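Local atomic coordinates of ABC transporter substrate-binding protein (Vibrio cholerae, PDB entry 3LKV), a protein that probably captures a small solute for an ABC transporter, and holds a phenylalanine in its pocket in the crystal. Residues 174-186 and 204-216; 272-284 and 290-302. All coordinates share one frame; numbering follows the deposited sequence.

Contact 1 of 2, residues 174-186 and 204-216; sequences EATALKSADVQSA and TVASAIEGMIVAA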
loop_
_atom_site.group_PDB
_atom_site.type_symbol
_atom_site.label_atom_id
_atom_site.label_comp_id
_atom_site.label_asym_id
_atom_site.label_seq_id
_atom_site.Cartn_x
_atom_site.Cartn_y
_atom_site.Cartn_z
ATOM N N GLU A 174 -13.122 -13.966 35.851
ATOM C CA GLU A 174 -12.463 -14.361 34.608
ATOM C C GLU A 174 -13.292 -15.244 33.708
ATOM O O GLU A 174 -14.001 -16.114 34.191
ATOM C CB GLU A 174 -11.227 -15.186 34.928
ATOM C CG GLU A 174 -10.345 -14.638 36.033
ATOM C CD GLU A 174 -9.123 -15.537 36.355
ATOM O OE1 GLU A 174 -8.752 -16.462 35.561
ATOM O OE2 GLU A 174 -8.533 -15.266 37.430
ATOM N N ALA A 175 -13.158 -15.077 32.402
ATOM C CA ALA A 175 -13.708 -16.033 31.472
ATOM C C ALA A 175 -12.768 -16.161 30.271
ATOM O O ALA A 175 -12.101 -15.192 29.890
ATOM C CB ALA A 175 -15.048 -15.615 31.054
ATOM N N THR A 176 -12.700 -17.339 29.671
ATOM C CA THR A 176 -11.831 -17.496 28.532
ATOM C C THR A 176 -12.626 -17.494 27.261
ATOM O O THR A 176 -13.796 -17.797 27.269
ATOM C CB THR A 176 -10.954 -18.753 28.610
ATOM O OG1 THR A 176 -11.774 -19.902 28.761
ATOM C CG2 THR A 176 -10.002 -18.611 29.775
ATOM N N ALA A 177 -11.954 -17.111 26.179
ATOM C CA ALA A 177 -12.513 -17.113 24.848
ATOM C C ALA A 177 -11.434 -17.684 23.947
ATOM O O ALA A 177 -10.349 -17.133 23.861
ATOM C CB ALA A 177 -12.862 -15.671 24.435
ATOM N N LEU A 178 -11.715 -18.810 23.317
ATOM C CA LEU A 178 -10.730 -19.487 22.491
ATOM C C LEU A 178 -10.591 -18.878 21.099
ATOM O O LEU A 178 -9.631 -19.145 20.399
ATOM C CB LEU A 178 -11.099 -20.977 22.344
ATOM C CG LEU A 178 -11.262 -21.711 23.701
ATOM C CD1 LEU A 178 -11.644 -23.183 23.472
ATOM C CD2 LEU A 178 -9.976 -21.585 24.558
ATOM N N LYS A 179 -11.585 -18.139 20.662
ATOM C CA LYS A 179 -11.518 -17.475 19.390
ATOM C C LYS A 179 -12.407 -16.249 19.488
ATOM O O LYS A 179 -13.204 -16.124 20.428
ATOM C CB LYS A 179 -11.969 -18.413 18.273
ATOM C CG LYS A 179 -13.282 -18.993 18.525
ATOM C CD LYS A 179 -13.600 -20.084 17.495
ATOM C CE LYS A 179 -15.076 -20.510 17.655
ATOM N NZ LYS A 179 -15.400 -20.912 19.079
ATOM N N SER A 180 -12.229 -15.325 18.551
ATOM C CA SER A 180 -12.829 -14.032 18.716
ATOM C C SER A 180 -14.328 -14.043 18.713
ATOM O O SER A 180 -14.907 -13.202 19.321
ATOM C CB SER A 180 -12.263 -12.997 17.745
ATOM O OG SER A 180 -12.274 -13.437 16.433
ATOM N N ALA A 181 -14.938 -15.026 18.087
ATOM C CA ALA A 181 -16.369 -15.128 18.058
ATOM C C ALA A 181 -16.954 -15.543 19.411
ATOM O O ALA A 181 -18.119 -15.417 19.574
ATOM C CB ALA A 181 -16.847 -16.120 16.930
ATOM N N ASP A 182 -16.157 -16.034 20.359
ATOM C CA ASP A 182 -16.673 -16.333 21.689
ATOM C C ASP A 182 -16.514 -15.144 22.650
ATOM O O ASP A 182 -16.907 -15.260 23.817
ATOM C CB ASP A 182 -15.890 -17.459 22.398
ATOM C CG ASP A 182 -15.713 -18.725 21.574
ATOM O OD1 ASP A 182 -16.597 -19.129 20.814
ATOM O OD2 ASP A 182 -14.659 -19.345 21.775
ATOM N N VAL A 183 -15.876 -14.056 22.229
ATOM C CA VAL A 183 -15.533 -12.981 23.176
ATOM C C VAL A 183 -16.780 -12.291 23.721
ATOM O O VAL A 183 -16.868 -11.993 24.917
ATOM C CB VAL A 183 -14.568 -11.961 22.556
ATOM C CG1 VAL A 183 -14.600 -10.634 23.325
ATOM C CG2 VAL A 183 -13.128 -12.599 22.504
ATOM N N GLN A 184 -17.769 -12.086 22.870
ATOM C CA GLN A 184 -18.992 -11.414 23.328
ATOM C C GLN A 184 -19.762 -12.253 24.391
ATOM O O GLN A 184 -20.142 -11.748 25.455
ATOM C CB GLN A 184 -19.865 -11.018 22.133
ATOM C CG GLN A 184 -21.153 -10.320 22.538
ATOM C CD GLN A 184 -21.940 -9.718 21.352
ATOM O OE1 GLN A 184 -21.437 -9.543 20.281
ATOM N NE2 GLN A 184 -23.166 -9.404 21.582
ATOM N N SER A 185 -19.938 -13.538 24.125
ATOM C CA SER A 185 -20.539 -14.433 25.117
ATOM C C SER A 185 -19.757 -14.469 26.439
ATOM O O SER A 185 -20.358 -14.487 27.488
ATOM C CB SER A 185 -20.550 -15.870 24.623
ATOM O OG SER A 185 -21.314 -15.954 23.494
ATOM N N ALA A 186 -18.442 -14.599 26.359
ATOM C CA ALA A 186 -17.602 -14.557 27.548
ATOM C C ALA A 186 -17.812 -13.245 28.322
ATOM O O ALA A 186 -17.984 -13.276 29.522
ATOM C CB ALA A 186 -16.107 -14.722 27.174
ATOM N N THR A 204 -7.279 -11.789 20.458
ATOM C CA THR A 204 -8.638 -12.284 20.363
ATOM C C THR A 204 -9.605 -11.249 20.889
ATOM O O THR A 204 -10.611 -10.962 20.250
ATOM C CB THR A 204 -8.834 -13.562 21.184
ATOM O OG1 THR A 204 -7.772 -14.505 20.895
ATOM C CG2 THR A 204 -10.206 -14.194 20.858
ATOM N N VAL A 205 -9.314 -10.678 22.043
ATOM C CA VAL A 205 -10.107 -9.536 22.543
ATOM C C VAL A 205 -10.075 -8.357 21.579
ATOM O O VAL A 205 -11.122 -7.852 21.192
ATOM C CB VAL A 205 -9.658 -9.069 23.960
ATOM C CG1 VAL A 205 -10.401 -7.758 24.397
ATOM C CG2 VAL A 205 -9.938 -10.176 24.997
ATOM N N ALA A 206 -8.870 -7.948 21.154
ATOM C CA ALA A 206 -8.728 -6.812 20.245
ATOM C C ALA A 206 -9.581 -7.018 18.990
ATOM O O ALA A 206 -10.211 -6.106 18.528
ATOM C CB ALA A 206 -7.235 -6.539 19.872
ATOM N N SER A 207 -9.651 -8.210 18.456
ATOM C CA SER A 207 -10.357 -8.405 17.205
ATOM C C SER A 207 -11.878 -8.499 17.400
ATOM O O SER A 207 -12.624 -8.515 16.444
ATOM C CB SER A 207 -9.804 -9.659 16.514
ATOM O OG SER A 207 -10.346 -10.811 17.165
ATOM N N ALA A 208 -12.341 -8.560 18.638
ATOM C CA ALA A 208 -13.744 -8.651 18.951
ATOM C C ALA A 208 -14.162 -7.562 19.938
ATOM O O ALA A 208 -15.141 -7.725 20.636
ATOM C CB ALA A 208 -14.045 -10.030 19.538
ATOM N N ILE A 209 -13.428 -6.464 19.995
ATOM C CA ILE A 209 -13.650 -5.455 21.013
ATOM C C ILE A 209 -15.067 -4.855 20.882
ATOM O O ILE A 209 -15.721 -4.578 21.887
ATOM C CB ILE A 209 -12.530 -4.368 20.967
ATOM C CG1 ILE A 209 -12.604 -3.420 22.157
ATOM C CG2 ILE A 209 -12.569 -3.548 19.650
ATOM C CD1 ILE A 209 -12.213 -4.020 23.467
ATOM N N GLU A 210 -15.572 -4.719 19.659
ATOM C CA GLU A 210 -16.935 -4.191 19.460
ATOM C C GLU A 210 -17.979 -5.067 20.152
ATOM O O GLU A 210 -18.885 -4.555 20.784
ATOM C CB GLU A 210 -17.269 -3.970 17.972
ATOM C CG GLU A 210 -16.221 -3.052 17.269
ATOM C CD GLU A 210 -16.765 -2.163 16.134
ATOM O OE1 GLU A 210 -17.919 -1.662 16.241
ATOM O OE2 GLU A 210 -16.004 -1.937 15.150
ATOM N N GLY A 211 -17.832 -6.382 20.022
ATOM C CA GLY A 211 -18.729 -7.315 20.674
ATOM C C GLY A 211 -18.573 -7.280 22.195
ATOM O O GLY A 211 -19.562 -7.387 22.940
HETATM N N MSE A 212 -17.342 -7.112 22.672
HETATM C CA MSE A 212 -17.148 -6.976 24.105
HETATM C C MSE A 212 -17.916 -5.749 24.613
HETATM O O MSE A 212 -18.553 -5.792 25.647
HETATM C CB MSE A 212 -15.683 -6.877 24.481
HETATM C CG MSE A 212 -15.430 -6.436 25.893
HETATM SE SE MSE A 212 -13.529 -6.500 26.391
HETATM C CE MSE A 212 -13.436 -8.462 26.755
ATOM N N ILE A 213 -17.854 -4.671 23.866
ATOM C CA ILE A 213 -18.411 -3.422 24.330
ATOM C C ILE A 213 -19.942 -3.468 24.240
ATOM O O ILE A 213 -20.626 -2.905 25.097
ATOM C CB ILE A 213 -17.749 -2.200 23.616
ATOM C CG1 ILE A 213 -16.400 -1.967 24.296
ATOM C CG2 ILE A 213 -18.629 -0.934 23.694
ATOM C CD1 ILE A 213 -15.480 -1.086 23.607
ATOM N N VAL A 214 -20.458 -4.207 23.266
ATOM C CA VAL A 214 -21.888 -4.346 23.143
ATOM C C VAL A 214 -22.411 -5.058 24.391
ATOM O O VAL A 214 -23.343 -4.578 25.003
ATOM C CB VAL A 214 -22.322 -5.095 21.838
ATOM C CG1 VAL A 214 -23.841 -5.557 21.915
ATOM C CG2 VAL A 214 -22.115 -4.193 20.627
ATOM N N ALA A 215 -21.784 -6.167 24.765
ATOM C CA ALA A 215 -22.150 -6.895 25.969
ATOM C C ALA A 215 -21.968 -6.036 27.252
ATOM O O ALA A 215 -22.835 -6.073 28.140
ATOM C CB ALA A 215 -21.366 -8.241 26.091
ATOM N N ALA A 216 -20.851 -5.316 27.369
ATOM C CA ALA A 216 -20.620 -4.515 28.566
ATOM C C ALA A 216 -21.665 -3.407 28.692
ATOM O O ALA A 216 -22.233 -3.200 29.786
ATOM C CB ALA A 216 -19.220 -3.913 28.551
#

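Contact 2 of 2, residues 272-284 and 290-302; sequences KGSDLVINKTAAE and IPEAVLARATSTK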
loop_
_atom_site.group_PDB
_atom_site.type_symbol
_atom_site.label_atom_id
_atom_site.label_comp_id
_atom_site.label_asym_id
_atom_site.label_seq_id
_atom_site.Cartn_x
_atom_site.Cartn_y
_atom_site.Cartn_z
ATOM N N LYS A 272 7.850 2.241 26.482
ATOM C CA LYS A 272 7.579 3.111 27.663
ATOM C C LYS A 272 6.647 4.272 27.288
ATOM O O LYS A 272 6.451 4.570 26.108
ATOM C CB LYS A 272 8.878 3.675 28.235
ATOM C CG LYS A 272 9.943 2.627 28.636
ATOM C CD LYS A 272 9.577 1.829 29.926
ATOM C CE LYS A 272 10.638 0.695 30.218
ATOM N NZ LYS A 272 10.362 -0.114 31.444
ATOM N N GLY A 273 6.055 4.907 28.293
ATOM C CA GLY A 273 5.212 6.086 28.057
ATOM C C GLY A 273 3.907 5.743 27.364
ATOM O O GLY A 273 3.846 5.584 26.146
ATOM N N SER A 274 2.854 5.624 28.146
ATOM C CA SER A 274 1.558 5.296 27.606
ATOM C C SER A 274 0.749 6.578 27.605
ATOM O O SER A 274 1.004 7.440 28.410
ATOM C CB SER A 274 0.908 4.222 28.482
ATOM O OG SER A 274 1.805 3.138 28.738
ATOM N N ASP A 275 -0.219 6.729 26.707
ATOM C CA ASP A 275 -1.052 7.941 26.734
ATOM C C ASP A 275 -2.376 7.635 27.417
ATOM O O ASP A 275 -3.052 6.663 27.082
ATOM C CB ASP A 275 -1.304 8.492 25.331
ATOM C CG ASP A 275 -0.009 8.835 24.593
ATOM O OD1 ASP A 275 0.764 9.651 25.138
ATOM O OD2 ASP A 275 0.239 8.260 23.503
ATOM N N LEU A 276 -2.723 8.474 28.385
ATOM C CA LEU A 276 -4.003 8.430 29.053
ATOM C C LEU A 276 -5.050 9.064 28.176
ATOM O O LEU A 276 -4.975 10.244 27.886
ATOM C CB LEU A 276 -3.902 9.173 30.386
ATOM C CG LEU A 276 -5.156 9.264 31.258
ATOM C CD1 LEU A 276 -5.887 7.937 31.309
ATOM C CD2 LEU A 276 -4.802 9.832 32.727
ATOM N N VAL A 277 -6.024 8.278 27.740
ATOM C CA VAL A 277 -7.104 8.762 26.893
ATOM C C VAL A 277 -8.438 8.435 27.583
ATOM O O VAL A 277 -8.547 7.385 28.204
ATOM C CB VAL A 277 -7.026 8.089 25.530
ATOM C CG1 VAL A 277 -8.190 8.517 24.640
ATOM C CG2 VAL A 277 -5.605 8.341 24.873
ATOM N N ILE A 278 -9.415 9.351 27.514
ATOM C CA ILE A 278 -10.736 9.211 28.176
ATOM C C ILE A 278 -11.841 9.328 27.141
ATOM O O ILE A 278 -11.801 10.222 26.300
ATOM C CB ILE A 278 -11.014 10.325 29.227
ATOM C CG1 ILE A 278 -9.943 10.373 30.306
ATOM C CG2 ILE A 278 -12.393 10.135 29.871
ATOM C CD1 ILE A 278 -9.538 9.015 30.849
ATOM N N ASN A 279 -12.823 8.432 27.191
ATOM C CA ASN A 279 -13.991 8.550 26.346
ATOM C C ASN A 279 -15.178 9.107 27.148
ATOM O O ASN A 279 -15.951 8.362 27.764
ATOM C CB ASN A 279 -14.335 7.231 25.687
ATOM C CG ASN A 279 -15.333 7.403 24.577
ATOM O OD1 ASN A 279 -16.109 8.371 24.559
ATOM N ND2 ASN A 279 -15.320 6.484 23.625
ATOM N N LYS A 280 -15.326 10.437 27.093
ATOM C CA LYS A 280 -16.342 11.187 27.912
ATOM C C LYS A 280 -17.726 10.779 27.503
ATOM O O LYS A 280 -18.567 10.502 28.347
ATOM C CB LYS A 280 -16.219 12.703 27.715
ATOM C CG LYS A 280 -15.261 13.481 28.644
ATOM C CD LYS A 280 -14.825 14.840 27.934
ATOM C CE LYS A 280 -14.991 16.123 28.808
ATOM N NZ LYS A 280 -14.442 17.348 28.095
ATOM N N THR A 281 -17.962 10.732 26.204
ATOM C CA THR A 281 -19.248 10.296 25.704
ATOM C C THR A 281 -19.602 8.942 26.286
ATOM O O THR A 281 -20.565 8.833 27.039
ATOM C CB THR A 281 -19.232 10.204 24.189
ATOM O OG1 THR A 281 -18.460 11.298 23.700
ATOM C CG2 THR A 281 -20.629 10.230 23.620
ATOM N N ALA A 282 -18.807 7.912 25.986
ATOM C CA ALA A 282 -19.106 6.580 26.499
ATOM C C ALA A 282 -19.340 6.585 28.024
ATOM O O ALA A 282 -20.185 5.849 28.489
ATOM C CB ALA A 282 -17.983 5.591 26.135
ATOM N N ALA A 283 -18.589 7.402 28.766
ATOM C CA ALA A 283 -18.638 7.415 30.225
ATOM C C ALA A 283 -19.974 7.957 30.704
ATOM O O ALA A 283 -20.663 7.367 31.539
ATOM C CB ALA A 283 -17.525 8.248 30.781
ATOM N N GLU A 284 -20.349 9.076 30.120
ATOM C CA GLU A 284 -21.643 9.675 30.396
ATOM C C GLU A 284 -22.800 8.766 29.990
ATOM O O GLU A 284 -23.761 8.659 30.744
ATOM C CB GLU A 284 -21.750 11.052 29.734
ATOM C CG GLU A 284 -23.103 11.330 29.032
ATOM C CD GLU A 284 -23.482 12.792 29.136
ATOM O OE1 GLU A 284 -22.591 13.650 28.872
ATOM O OE2 GLU A 284 -24.656 13.079 29.507
ATOM N N ILE A 290 -16.076 10.970 35.364
ATOM C CA ILE A 290 -14.648 10.734 35.445
ATOM C C ILE A 290 -14.096 11.805 36.360
ATOM O O ILE A 290 -14.359 12.948 36.137
ATOM C CB ILE A 290 -13.955 10.860 34.068
ATOM C CG1 ILE A 290 -14.613 9.951 33.008
ATOM C CG2 ILE A 290 -12.478 10.576 34.216
ATOM C CD1 ILE A 290 -14.338 8.449 33.190
ATOM N N PRO A 291 -13.337 11.435 37.394
ATOM C CA PRO A 291 -12.866 12.453 38.321
ATOM C C PRO A 291 -11.961 13.546 37.726
ATOM O O PRO A 291 -11.307 13.322 36.698
ATOM C CB PRO A 291 -12.103 11.648 39.374
ATOM C CG PRO A 291 -12.786 10.320 39.386
ATOM C CD PRO A 291 -13.205 10.081 37.957
ATOM N N GLU A 292 -11.915 14.700 38.408
ATOM C CA GLU A 292 -11.202 15.874 37.894
ATOM C C GLU A 292 -9.719 15.618 37.765
ATOM O O GLU A 292 -9.156 15.957 36.734
ATOM C CB GLU A 292 -11.443 17.173 38.744
ATOM C CG GLU A 292 -12.709 18.054 38.371
ATOM C CD GLU A 292 -13.310 17.794 36.960
ATOM O OE1 GLU A 292 -13.048 18.568 36.019
ATOM O OE2 GLU A 292 -14.053 16.798 36.793
ATOM N N ALA A 293 -9.095 15.021 38.783
ATOM C CA ALA A 293 -7.642 14.794 38.745
ATOM C C ALA A 293 -7.220 13.955 37.495
ATOM O O ALA A 293 -6.104 14.109 36.954
ATOM C CB ALA A 293 -7.156 14.132 40.041
ATOM N N VAL A 294 -8.137 13.097 37.038
ATOM C CA VAL A 294 -7.897 12.231 35.900
ATOM C C VAL A 294 -8.140 13.003 34.608
ATOM O O VAL A 294 -7.292 12.965 33.712
ATOM C CB VAL A 294 -8.770 10.947 35.975
ATOM C CG1 VAL A 294 -8.691 10.173 34.684
ATOM C CG2 VAL A 294 -8.322 10.097 37.112
ATOM N N LEU A 295 -9.276 13.699 34.513
ATOM C CA LEU A 295 -9.609 14.492 33.308
ATOM C C LEU A 295 -8.512 15.536 33.003
ATOM O O LEU A 295 -8.245 15.840 31.833
ATOM C CB LEU A 295 -10.964 15.207 33.457
ATOM C CG LEU A 295 -12.272 14.436 33.250
ATOM C CD1 LEU A 295 -13.499 15.261 33.668
ATOM C CD2 LEU A 295 -12.401 13.990 31.788
ATOM N N ALA A 296 -7.899 16.067 34.065
ATOM C CA ALA A 296 -6.763 17.012 33.971
ATOM C C ALA A 296 -5.506 16.417 33.321
ATOM O O ALA A 296 -4.821 17.124 32.578
ATOM C CB ALA A 296 -6.406 17.570 35.355
ATOM N N ARG A 297 -5.203 15.142 33.611
ATOM C CA ARG A 297 -4.051 14.436 33.012
ATOM C C ARG A 297 -4.312 13.865 31.609
ATOM O O ARG A 297 -3.408 13.317 31.007
ATOM C CB ARG A 297 -3.597 13.284 33.916
ATOM C CG ARG A 297 -3.058 13.705 35.274
ATOM C CD ARG A 297 -2.099 12.655 35.900
ATOM N NE ARG A 297 -2.619 11.286 35.876
ATOM C CZ ARG A 297 -3.575 10.814 36.675
ATOM N NH1 ARG A 297 -4.168 11.586 37.584
ATOM N NH2 ARG A 297 -3.956 9.556 36.562
ATOM N N ALA A 298 -5.530 13.989 31.091
ATOM C CA ALA A 298 -5.913 13.292 29.857
ATOM C C ALA A 298 -5.254 13.916 28.654
ATOM O O ALA A 298 -5.658 15.006 28.239
ATOM C CB ALA A 298 -7.411 13.308 29.663
ATOM N N THR A 299 -4.261 13.222 28.080
ATOM C CA THR A 299 -3.569 13.698 26.858
ATOM C C THR A 299 -4.559 13.796 25.689
ATOM O O THR A 299 -4.281 14.436 24.686
ATOM C CB THR A 299 -2.294 12.814 26.424
ATOM O OG1 THR A 299 -2.702 11.597 25.778
ATOM C CG2 THR A 299 -1.362 12.489 27.603
ATOM N N SER A 300 -5.712 13.158 25.818
ATOM C CA SER A 300 -6.737 13.277 24.802
ATOM C C SER A 300 -8.067 12.968 25.458
ATOM O O SER A 300 -8.094 12.522 26.614
ATOM C CB SER A 300 -6.443 12.335 23.630
ATOM O OG SER A 300 -7.511 12.340 22.695
ATOM N N THR A 301 -9.163 13.198 24.738
ATOM C CA THR A 301 -10.419 13.371 25.441
ATOM C C THR A 301 -11.749 13.077 24.725
ATOM O O THR A 301 -12.796 13.529 25.204
ATOM C CB THR A 301 -10.470 14.812 26.079
ATOM O OG1 THR A 301 -11.230 14.769 27.299
ATOM C CG2 THR A 301 -11.035 15.889 25.084
ATOM N N LYS A 302 -11.756 12.292 23.651
ATOM C CA LYS A 302 -13.052 11.983 22.988
ATOM C C LYS A 302 -14.112 11.365 23.952
ATOM O O LYS A 302 -15.275 11.798 24.037
ATOM C CB LYS A 302 -12.843 11.095 21.742
ATOM C CG LYS A 302 -12.120 9.743 21.979
ATOM C CD LYS A 302 -11.316 9.310 20.730
ATOM C CE LYS A 302 -10.026 10.161 20.520
ATOM N NZ LYS A 302 -9.485 10.059 19.144
#

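Contact 1 of 2, residues 174-186 and 204-216
The carboxamide of Gln184 lays one face against the backbone of Gly211 and the CG1 methyl of Val214. Above this face stand Gly211 O, 3.7 Å from Gln184 CD, and Gly211 CA, 3.5 Å from Gln184 OE1, while Val214 CG1 sits over Gln184 NE2 at 3.9 Å. At a different flat group, the Asp182 carboxylate, Lys179 NZ forms a salt bridge to Asp182 OD1 (2.8 Å) from the syn side, somewhat out of the carboxylate plane. The contact illustrates how neighbouring helices pack in a type I periplasmic-binding fold: helices 183-191 and 209-218 belong to successive beta-alpha-beta units and lie side by side on one sheet. Gln184 reaches its place with CG trans to the backbone N (chi1 180°) and an extended chain, which carries the amide along the surface of the second helix. Further in, Val183 fills the middle of the interface. Its CB rests 3.6 Å from Ala208 CB, CG1 turns to the base of selenomethionine Met212, and CG2 meets Thr204 CG2 at 3.7 Å. Thr204 thus offers its methyl to this contact, while its OG1 bonds to Glu151 and Asn148. Ala206, on the same short helix as Thr204, touches the bound phenylalanine, so the packing adjoins the ligand pocket. Where the first segment turns towards its helix, Thr204 CG2 is lodged 3.3 Å from Ser180 N.

Contact 2 of 2, residues 272-284 and 290-302
At the edge of the mixed sheet of a type I periplasmic-binding fold, strand 275-278 is covered by the C-terminal helix 292-297 and flanked by the tail beyond it, with Ile278 at the centre of the apolar contact. The C-terminal segment thus doubles back along the last strand. Ile278 spreads its branches: CG2 lies 3.8 Å from Ile290 CG1, the two side chains running in opposite senses; the Val294 side chain crosses that of Ile278 at about a right angle, its CG1 near Ile278 CD1, and Ile278 CG1 packs on Ala298 CB at 3.9 Å. With chi1 at -57°, CG2 lies trans to the backbone N, and it is this branch that faces Ile290 and Leu295. Nearer the start of the strand, Leu276 CD2 rests 3.8 Å from Arg297 CB and approaches the guanidinium obliquely, while Arg297 NH2 makes a salt bridge to Glu135. The carbonyl of Leu276 receives two weak bonds from one residue, Thr299 N at 3.1 Å and Thr299 OG1 at 3.4 Å. At the other end Asn279 N-caps helix 280-285: its OD1 accepts from Ala282 N at 3.1 Å, nearly straight at the hydrogen but from well above the carbonyl plane, and ND2 is held by Val231 O. Thr281 OG1 adds a weak bond to Lys302 O. Around this core, strand 237-240 pairs antiparallel with strand 275-278, and helix 126-136 closes the group, with Leu132 against Leu276 and Arg297, and Ile136 against Ile290.

How the contacts relate
From the N terminus, contact 1 comes first: the chain leaves edge strand 171-176, runs through helix 183-191 and strand 196-199, and closes a loop of helix and strand when 204-216 returns to pack on 174-186. Contact 2 opens only after this, so the two loops lie in series and neither nest nor cross. In between, the chain adds strands 223-225 and 237-240 to the mixed sheet, runs helix 243-258, visits the first sheet at strand 269-270 and returns to the second at 275-278. There 290-302 folds back on 272-284 across a shorter turn. Both contacts reach the same mixed sheet, contact 1 over strands 142-147 and 196-199 and contact 2 at the outermost strand 275-278, with centres about 24 Å apart.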